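Putative secreted glycosylhydrolase (Parabacteroides distasonis ATCC 8503, PDB 3IMM) is probably a secreted hydrolase of the 3-keto-disaccharide hydrolase family, acting on glycosidic substrates. Local coordinates at residues A[96-108]-A[157-171]. Numbering follows the deposited sequence.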
ATOM      1  N   LYS A  96      10.761  -9.964  -8.247  1.00 32.84           N
ATOM      2  CA  LYS A  96      11.726  -9.047  -7.639  1.00 32.75           C
ATOM      3  C   LYS A  96      11.327  -8.906  -6.174  1.00 30.10           C
ATOM      4  O   LYS A  96      10.158  -8.960  -5.871  1.00 29.55           O
ATOM      5  CB  LYS A  96      11.716  -7.679  -8.346  1.00 32.59           C
ATOM      6  CG  LYS A  96      12.174  -7.681  -9.798  1.00 34.80           C
ATOM      7  N   PRO A  97      12.295  -8.774  -5.254  1.00 31.79           N
ATOM      8  CA  PRO A  97      11.923  -8.575  -3.848  1.00 30.26           C
ATOM      9  C   PRO A  97      10.952  -7.437  -3.578  1.00 28.75           C
ATOM     10  O   PRO A  97      10.133  -7.558  -2.672  1.00 29.37           O
ATOM     11  CB  PRO A  97      13.256  -8.313  -3.143  1.00 29.02           C
ATOM     12  CG  PRO A  97      14.286  -8.859  -4.010  1.00 33.98           C
ATOM     13  CD  PRO A  97      13.758  -8.883  -5.431  1.00 32.62           C
ATOM     14  N   TYR A  98      11.033  -6.337  -4.327  1.00 30.91           N
ATOM     15  CA  TYR A  98      10.122  -5.184  -4.092  1.00 30.36           C
ATOM     16  C   TYR A  98       8.705  -5.386  -4.655  1.00 31.06           C
ATOM     17  O   TYR A  98       7.844  -4.498  -4.537  1.00 29.56           O
ATOM     18  CB  TYR A  98      10.739  -3.862  -4.575  1.00 30.57           C
ATOM     19  CG  TYR A  98      11.029  -3.684  -6.089  1.00 32.83           C
ATOM     20  CD1 TYR A  98      10.077  -3.980  -7.054  1.00 33.03           C
ATOM     21  CD2 TYR A  98      12.237  -3.113  -6.522  1.00 32.41           C
ATOM     22  CE1 TYR A  98      10.329  -3.780  -8.432  1.00 34.15           C
ATOM     23  CE2 TYR A  98      12.500  -2.920  -7.894  1.00 34.66           C
ATOM     24  CZ  TYR A  98      11.529  -3.244  -8.830  1.00 32.12           C
ATOM     25  OH  TYR A  98      11.771  -3.015 -10.148  1.00 37.54           O
ATOM     26  N   GLU A  99       8.472  -6.548  -5.268  1.00 32.38           N
ATOM     27  CA  GLU A  99       7.146  -6.947  -5.738  1.00 31.18           C
ATOM     28  C   GLU A  99       6.430  -7.859  -4.749  1.00 32.46           C
ATOM     29  O   GLU A  99       5.271  -8.169  -4.947  1.00 33.12           O
ATOM     30  CB  GLU A  99       7.223  -7.651  -7.084  1.00 32.86           C
ATOM     31  CG  GLU A  99       7.877  -6.815  -8.149  1.00 35.93           C
ATOM     32  CD  GLU A  99       7.924  -7.514  -9.493  1.00 40.36           C
ATOM     33  OE1 GLU A  99       8.254  -8.732  -9.544  1.00 39.84           O
ATOM     34  OE2 GLU A  99       7.629  -6.824 -10.486  1.00 42.66           O
ATOM     35  N   LYS A 100       7.087  -8.235  -3.662  1.00 32.73           N
ATOM     36  CA  LYS A 100       6.507  -9.122  -2.672  1.00 30.78           C
ATOM     37  C   LYS A 100       5.605  -8.389  -1.705  1.00 30.70           C
ATOM     38  O   LYS A 100       5.713  -7.174  -1.533  1.00 26.16           O
ATOM     39  CB  LYS A 100       7.622  -9.802  -1.861  1.00 34.59           C
ATOM     40  CG  LYS A 100       8.621 -10.570  -2.694  1.00 35.91           C
ATOM     41  CD  LYS A 100       7.957 -11.528  -3.657  1.00 39.62           C
ATOM     42  CE  LYS A 100       9.013 -12.355  -4.396  1.00 37.79           C
ATOM     43  NZ  LYS A 100       8.418 -13.021  -5.551  1.00 39.83           N
ATOM     44  N   CYS A 101       4.742  -9.148  -1.037  1.00 30.24           N
ATOM     45  CA  CYS A 101       3.746  -8.542  -0.148  1.00 28.47           C
ATOM     46  C   CYS A 101       4.431  -7.873   1.041  1.00 28.05           C
ATOM     47  O   CYS A 101       5.281  -8.491   1.681  1.00 30.29           O
ATOM     48  CB  CYS A 101       2.749  -9.590   0.317  1.00 27.95           C
ATOM     49  SG  CYS A 101       1.299  -8.885   1.027  1.00 27.50           S
ATOM     50  N   GLY A 102       4.089  -6.599   1.285  1.00 28.17           N
ATOM     51  CA  GLY A 102       4.672  -5.798   2.355  1.00 27.83           C
ATOM     52  C   GLY A 102       5.957  -5.094   1.941  1.00 28.30           C
ATOM     53  O   GLY A 102       6.528  -4.383   2.725  1.00 27.88           O
ATOM     54  N   ALA A 103       6.403  -5.273   0.701  1.00 26.31           N
ATOM     55  CA  ALA A 103       7.489  -4.480   0.201  1.00 26.50           C
ATOM     56  C   ALA A 103       7.063  -3.029  -0.010  1.00 26.49           C
ATOM     57  O   ALA A 103       5.880  -2.720  -0.117  1.00 27.28           O
ATOM     58  CB  ALA A 103       8.011  -5.048  -1.080  1.00 27.77           C
ATOM     59  N   ILE A 104       8.061  -2.156  -0.120  1.00 24.87           N
ATOM     60  CA  ILE A 104       7.861  -0.802  -0.660  1.00 27.09           C
ATOM     61  C   ILE A 104       8.109  -0.916  -2.148  1.00 26.20           C
ATOM     62  O   ILE A 104       9.264  -1.133  -2.623  1.00 27.35           O
ATOM     63  CB  ILE A 104       8.770   0.268   0.004  1.00 29.10           C
ATOM     64  CG1 ILE A 104       8.718   0.149   1.513  1.00 24.10           C
ATOM     65  CG2 ILE A 104       8.357   1.718  -0.432  1.00 28.00           C
ATOM     66  CD1 ILE A 104       7.286   0.376   2.051  1.00 24.58           C
ATOM     67  N   TYR A 105       7.012  -0.850  -2.896  1.00 27.57           N
ATOM     68  CA  TYR A 105       7.015  -1.230  -4.281  1.00 27.47           C
ATOM     69  C   TYR A 105       8.061  -0.430  -5.021  1.00 26.83           C
ATOM     70  O   TYR A 105       8.135   0.789  -4.895  1.00 29.87           O
ATOM     71  CB  TYR A 105       5.665  -1.060  -4.994  1.00 28.31           C
ATOM     72  CG  TYR A 105       5.812  -1.382  -6.443  1.00 28.11           C
ATOM     73  CD1 TYR A 105       5.897  -2.699  -6.850  1.00 30.01           C
ATOM     74  CD2 TYR A 105       5.984  -0.375  -7.409  1.00 29.20           C
ATOM     75  CE1 TYR A 105       6.123  -3.029  -8.178  1.00 33.20           C
ATOM     76  CE2 TYR A 105       6.202  -0.701  -8.741  1.00 31.72           C
ATOM     77  CZ  TYR A 105       6.245  -2.035  -9.114  1.00 31.98           C
ATOM     78  OH  TYR A 105       6.444  -2.403 -10.403  1.00 37.00           O
ATOM     79  N   GLY A 106       8.850  -1.135  -5.804  1.00 26.36           N
ATOM     80  CA  GLY A 106       9.918  -0.506  -6.609  1.00 27.85           C
ATOM     81  C   GLY A 106      11.155  -0.023  -5.888  1.00 28.28           C
ATOM     82  O   GLY A 106      12.126   0.447  -6.550  1.00 29.23           O
ATOM     83  N   HIS A 107      11.179  -0.200  -4.556  1.00 27.84           N
ATOM     84  CA  HIS A 107      12.177   0.449  -3.694  1.00 27.40           C
ATOM     85  C   HIS A 107      12.878  -0.438  -2.663  1.00 28.20           C
ATOM     86  O   HIS A 107      14.095  -0.286  -2.425  1.00 24.52           O
ATOM     87  CB  HIS A 107      11.550   1.677  -3.018  1.00 27.46           C
ATOM     88  CG  HIS A 107      11.215   2.765  -3.989  1.00 25.86           C
ATOM     89  ND1 HIS A 107      10.044   2.783  -4.721  1.00 25.12           N
ATOM     90  CD2 HIS A 107      11.932   3.841  -4.394  1.00 23.93           C
ATOM     91  CE1 HIS A 107      10.050   3.839  -5.514  1.00 23.54           C
ATOM     92  NE2 HIS A 107      11.188   4.493  -5.338  1.00 25.10           N
ATOM     93  N   LEU A 108      12.129  -1.333  -2.026  1.00 26.34           N
ATOM     94  CA  LEU A 108      12.650  -2.129  -0.928  1.00 26.02           C
ATOM     95  C   LEU A 108      11.869  -3.425  -0.750  1.00 27.47           C
ATOM     96  O   LEU A 108      10.644  -3.408  -0.618  1.00 28.45           O
ATOM     97  CB  LEU A 108      12.609  -1.303   0.382  1.00 26.44           C
ATOM     98  CG  LEU A 108      13.169  -1.989   1.633  1.00 23.15           C
ATOM     99  CD1 LEU A 108      14.738  -2.191   1.518  1.00 20.38           C
ATOM    100  CD2 LEU A 108      12.748  -1.184   2.873  1.00 22.33           C
ATOM    101  N   ASN A 157      18.225   1.648  -6.212  1.00 26.89           N
ATOM    102  CA  ASN A 157      17.858   1.408  -4.809  1.00 26.50           C
ATOM    103  C   ASN A 157      19.077   1.101  -3.993  1.00 26.58           C
ATOM    104  O   ASN A 157      20.063   0.569  -4.523  1.00 25.09           O
ATOM    105  CB  ASN A 157      16.897   0.223  -4.700  1.00 27.16           C
ATOM    106  CG  ASN A 157      15.511   0.543  -5.191  1.00 25.12           C
ATOM    107  OD1 ASN A 157      14.900   1.538  -4.778  1.00 23.85           O
ATOM    108  ND2 ASN A 157      14.996  -0.303  -6.102  1.00 22.31           N
ATOM    109  N   PRO A 158      19.023   1.387  -2.683  1.00 28.72           N
ATOM    110  CA  PRO A 158      20.124   0.986  -1.810  1.00 28.90           C
ATOM    111  C   PRO A 158      20.510  -0.489  -1.913  1.00 29.54           C
ATOM    112  O   PRO A 158      21.657  -0.837  -1.716  1.00 27.68           O
ATOM    113  CB  PRO A 158      19.587   1.309  -0.411  1.00 29.31           C
ATOM    114  CG  PRO A 158      18.646   2.415  -0.615  1.00 27.39           C
ATOM    115  CD  PRO A 158      17.965   2.074  -1.922  1.00 27.66           C
ATOM    116  N   ASP A 159      19.562  -1.352  -2.223  1.00 31.37           N
ATOM    117  CA  ASP A 159      19.871  -2.780  -2.461  1.00 32.87           C
ATOM    118  C   ASP A 159      20.444  -3.100  -3.858  1.00 30.06           C
ATOM    119  O   ASP A 159      20.740  -4.249  -4.149  1.00 27.81           O
ATOM    120  CB  ASP A 159      18.641  -3.659  -2.149  1.00 32.19           C
ATOM    121  CG  ASP A 159      17.595  -3.651  -3.276  1.00 36.39           C
ATOM    122  OD1 ASP A 159      17.750  -2.951  -4.306  1.00 34.38           O
ATOM    123  OD2 ASP A 159      16.603  -4.376  -3.115  1.00 32.01           O
ATOM    124  N   GLY A 160      20.610  -2.086  -4.700  1.00 30.31           N
ATOM    125  CA  GLY A 160      21.290  -2.250  -6.004  1.00 31.21           C
ATOM    126  C   GLY A 160      20.385  -2.451  -7.211  1.00 31.20           C
ATOM    127  O   GLY A 160      20.842  -2.376  -8.350  1.00 27.44           O
ATOM    128  N   SER A 161      19.099  -2.695  -6.957  1.00 29.73           N
ATOM    129  CA  SER A 161      18.124  -2.906  -8.005  1.00 30.45           C
ATOM    130  C   SER A 161      17.716  -1.575  -8.640  1.00 31.58           C
ATOM    131  O   SER A 161      17.739  -0.522  -7.999  1.00 28.94           O
ATOM    132  CB  SER A 161      16.889  -3.628  -7.450  1.00 32.42           C
ATOM    133  OG  SER A 161      16.205  -2.836  -6.495  1.00 26.78           O
ATOM    134  N   ASP A 162      17.320  -1.623  -9.902  1.00 33.11           N
ATOM    135  CA  ASP A 162      16.922  -0.381 -10.581  1.00 31.92           C
ATOM    136  C   ASP A 162      15.484  -0.052 -10.205  1.00 28.90           C
ATOM    137  O   ASP A 162      14.656  -0.940 -10.126  1.00 26.93           O
ATOM    138  CB  ASP A 162      17.129  -0.430 -12.099  1.00 33.93           C
ATOM    139  CG  ASP A 162      16.337  -1.526 -12.757  1.00 38.87           C
ATOM    140  OD1 ASP A 162      16.683  -2.694 -12.504  1.00 40.86           O
ATOM    141  OD2 ASP A 162      15.401  -1.223 -13.543  1.00 36.86           O
ATOM    142  N   ILE A 163      15.229   1.240  -9.973  1.00 26.24           N
ATOM    143  CA  ILE A 163      13.883   1.755  -9.722  1.00 27.09           C
ATOM    144  C   ILE A 163      13.159   1.887 -11.059  1.00 29.19           C
ATOM    145  O   ILE A 163      13.719   2.454 -11.996  1.00 28.30           O
ATOM    146  CB  ILE A 163      13.931   3.147  -9.006  1.00 26.60           C
ATOM    147  CG1 ILE A 163      14.577   3.018  -7.588  1.00 25.87           C
ATOM    148  CG2 ILE A 163      12.523   3.730  -8.923  1.00 25.71           C
ATOM    149  CD1 ILE A 163      15.188   4.301  -7.032  1.00 22.98           C
ATOM    150  N   PRO A 164      11.907   1.401 -11.148  1.00 27.80           N
ATOM    151  CA  PRO A 164      11.179   1.520 -12.421  1.00 27.98           C
ATOM    152  C   PRO A 164      11.184   2.944 -12.939  1.00 28.74           C
ATOM    153  O   PRO A 164      11.101   3.897 -12.153  1.00 28.71           O
ATOM    154  CB  PRO A 164       9.787   1.090 -12.061  1.00 26.96           C
ATOM    155  CG  PRO A 164       9.939   0.192 -10.916  1.00 27.58           C
ATOM    156  CD  PRO A 164      11.104   0.727 -10.122  1.00 28.15           C
ATOM    157  N   SER A 165      11.292   3.088 -14.253  1.00 29.31           N
ATOM    158  CA  SER A 165      11.405   4.391 -14.861  1.00 28.71           C
ATOM    159  C   SER A 165      10.258   5.334 -14.476  1.00 28.54           C
ATOM    160  O   SER A 165      10.456   6.546 -14.371  1.00 28.88           O
ATOM    161  CB  SER A 165      11.500   4.225 -16.349  1.00 29.09           C
ATOM    162  OG  SER A 165      11.522   5.490 -16.959  1.00 37.06           O
ATOM    163  N   TRP A 166       9.075   4.777 -14.205  1.00 29.35           N
ATOM    164  CA  TRP A 166       7.903   5.588 -13.837  1.00 27.64           C
ATOM    165  C   TRP A 166       7.893   6.107 -12.391  1.00 29.36           C
ATOM    166  O   TRP A 166       6.945   6.815 -11.985  1.00 30.13           O
ATOM    167  CB  TRP A 166       6.598   4.831 -14.156  1.00 29.12           C
ATOM    168  CG  TRP A 166       6.392   3.531 -13.409  1.00 24.39           C
ATOM    169  CD1 TRP A 166       5.794   3.373 -12.205  1.00 27.57           C
ATOM    170  CD2 TRP A 166       6.754   2.210 -13.854  1.00 29.30           C
ATOM    171  NE1 TRP A 166       5.778   2.050 -11.851  1.00 26.44           N
ATOM    172  CE2 TRP A 166       6.364   1.313 -12.846  1.00 28.17           C
ATOM    173  CE3 TRP A 166       7.396   1.705 -15.000  1.00 29.15           C
ATOM    174  CZ2 TRP A 166       6.561  -0.054 -12.950  1.00 27.54           C
ATOM    175  CZ3 TRP A 166       7.587   0.341 -15.095  1.00 26.90           C
ATOM    176  CH2 TRP A 166       7.179  -0.514 -14.086  1.00 29.14           C
ATOM    177  N   LEU A 167       8.946   5.803 -11.622  1.00 28.81           N
ATOM    178  CA  LEU A 167       9.073   6.291 -10.229  1.00 28.40           C
ATOM    179  C   LEU A 167      10.368   7.085 -10.039  1.00 28.59           C
ATOM    180  O   LEU A 167      11.235   6.682  -9.264  1.00 28.72           O
ATOM    181  CB  LEU A 167       9.027   5.101  -9.255  1.00 29.43           C
ATOM    182  CG  LEU A 167       7.841   4.132  -9.377  1.00 27.63           C
ATOM    183  CD1 LEU A 167       8.027   2.917  -8.544  1.00 26.67           C
ATOM    184  CD2 LEU A 167       6.585   4.868  -9.012  1.00 24.19           C
ATOM    185  N   PRO A 168      10.517   8.217 -10.770  1.00 29.53           N
ATOM    186  CA  PRO A 168      11.809   8.870 -10.816  1.00 28.72           C
ATOM    187  C   PRO A 168      12.179   9.745  -9.614  1.00 28.75           C
ATOM    188  O   PRO A 168      13.332  10.119  -9.475  1.00 29.55           O
ATOM    189  CB  PRO A 168      11.715   9.714 -12.105  1.00 29.72           C
ATOM    190  CG  PRO A 168      10.331  10.078 -12.203  1.00 30.85           C
ATOM    191  CD  PRO A 168       9.537   8.916 -11.620  1.00 30.11           C
ATOM    192  N   LYS A 169      11.238  10.077  -8.755  1.00 28.88           N
ATOM    193  CA  LYS A 169      11.498  11.087  -7.726  1.00 32.38           C
ATOM    194  C   LYS A 169      12.186  10.434  -6.539  1.00 31.16           C
ATOM    195  O   LYS A 169      11.617   9.502  -5.960  1.00 32.06           O
ATOM    196  CB  LYS A 169      10.196  11.754  -7.282  1.00 32.45           C
ATOM    197  CG  LYS A 169       9.454  12.398  -8.438  1.00 35.98           C
ATOM    198  CD  LYS A 169       8.638  13.568  -7.963  1.00 39.67           C
ATOM    199  CE  LYS A 169       7.816  14.183  -9.099  1.00 41.13           C
ATOM    200  NZ  LYS A 169       7.014  15.341  -8.598  1.00 42.24           N
ATOM    201  N   PRO A 170      13.413  10.903  -6.186  1.00 30.49           N
ATOM    202  CA  PRO A 170      14.162  10.304  -5.070  1.00 30.15           C
ATOM    203  C   PRO A 170      13.332  10.320  -3.788  1.00 29.50           C
ATOM    204  O   PRO A 170      12.810  11.371  -3.399  1.00 28.88           O
ATOM    205  CB  PRO A 170      15.388  11.212  -4.936  1.00 29.51           C
ATOM    206  CG  PRO A 170      15.564  11.831  -6.247  1.00 30.63           C
ATOM    207  CD  PRO A 170      14.160  12.015  -6.792  1.00 30.62           C
ATOM    208  N   PHE A 171      13.192   9.171  -3.141  1.00 28.81           N
ATOM    209  CA  PHE A 171      12.391   9.115  -1.908  1.00 28.27           C
ATOM    210  C   PHE A 171      12.968   9.945  -0.771  1.00 27.42           C
ATOM    211  O   PHE A 171      12.217  10.375   0.091  1.00 28.53           O
ATOM    212  CB  PHE A 171      12.123   7.654  -1.480  1.00 30.16           C
ATOM    213  CG  PHE A 171      10.900   7.019  -2.156  1.00 26.23           C
ATOM    214  CD1 PHE A 171      10.373   7.526  -3.334  1.00 29.52           C
ATOM    215  CD2 PHE A 171      10.327   5.870  -1.624  1.00 29.78           C
ATOM    216  CE1 PHE A 171       9.250   6.923  -3.958  1.00 30.16           C
ATOM    217  CE2 PHE A 171       9.220   5.285  -2.231  1.00 29.17           C
ATOM    218  CZ  PHE A 171       8.692   5.803  -3.403  1.00 30.83           C
TER
HETATM  219  O   HOH W   1      14.455  -3.833 -10.881  1.00 39.48           O
HETATM  220  O   HOH W   2      16.680  -1.063  -1.600  1.00 20.18           O
HETATM  221  O   HOH W   3      11.914   6.869  -6.643  1.00 24.10           O
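H107 packs its imidazole face to face on the ring of F171, with centroids 3.7 Å apart and planes inclined by 15°. Two bonds in the imidazole plane fix its rotation. ND1 donates to Y105 O at 2.8 Å in a nearly straight bond (168°), while NE2 meets water 3, which in turn donates to L167 O and K169 O. With CG anti to the carbonyl carbon and beside the backbone N (chi1 -67°), the ring projects into the 157-171 loop, where L167 CD1 and I163 CG2 approach it obliquely. Replacing H107 by alanine is likely to leave F171 without its stacking partner and water 3 without its link to the 96-108 loop.

Beside this buried layer, N157 ND2 donates to G106 O at 3.0 Å. G106 O lies close to the amide plane of N157, yet ND2 stands above the carbonyl plane of G106, not on a lone pair. The second ND2 bond, to S161 OG, fixes the amide's turn, and W151 bonds OD1. G106 CA lies 3.3 Å above the centre of the Y98 ring.

Packing is looser toward solvent. Y98 OH is 3.8 Å from P164 CG and reaches D162 OD1 through water 1. Y105 OH approaches the edge of the W166 indole, 3.5 Å from CZ2, and W166 itself is exposed.

H107 and L108 both face I104, whose O accepts from both backbone N atoms: a classic beta bulge. Y105, whose side chain lies about 5 Å from the bound sodium ion, brings the contact close to that site. The stacked histidine joins two long loops beside strand 80-85, in the two-sheet antiparallel architecture of the concanavalin-like fold.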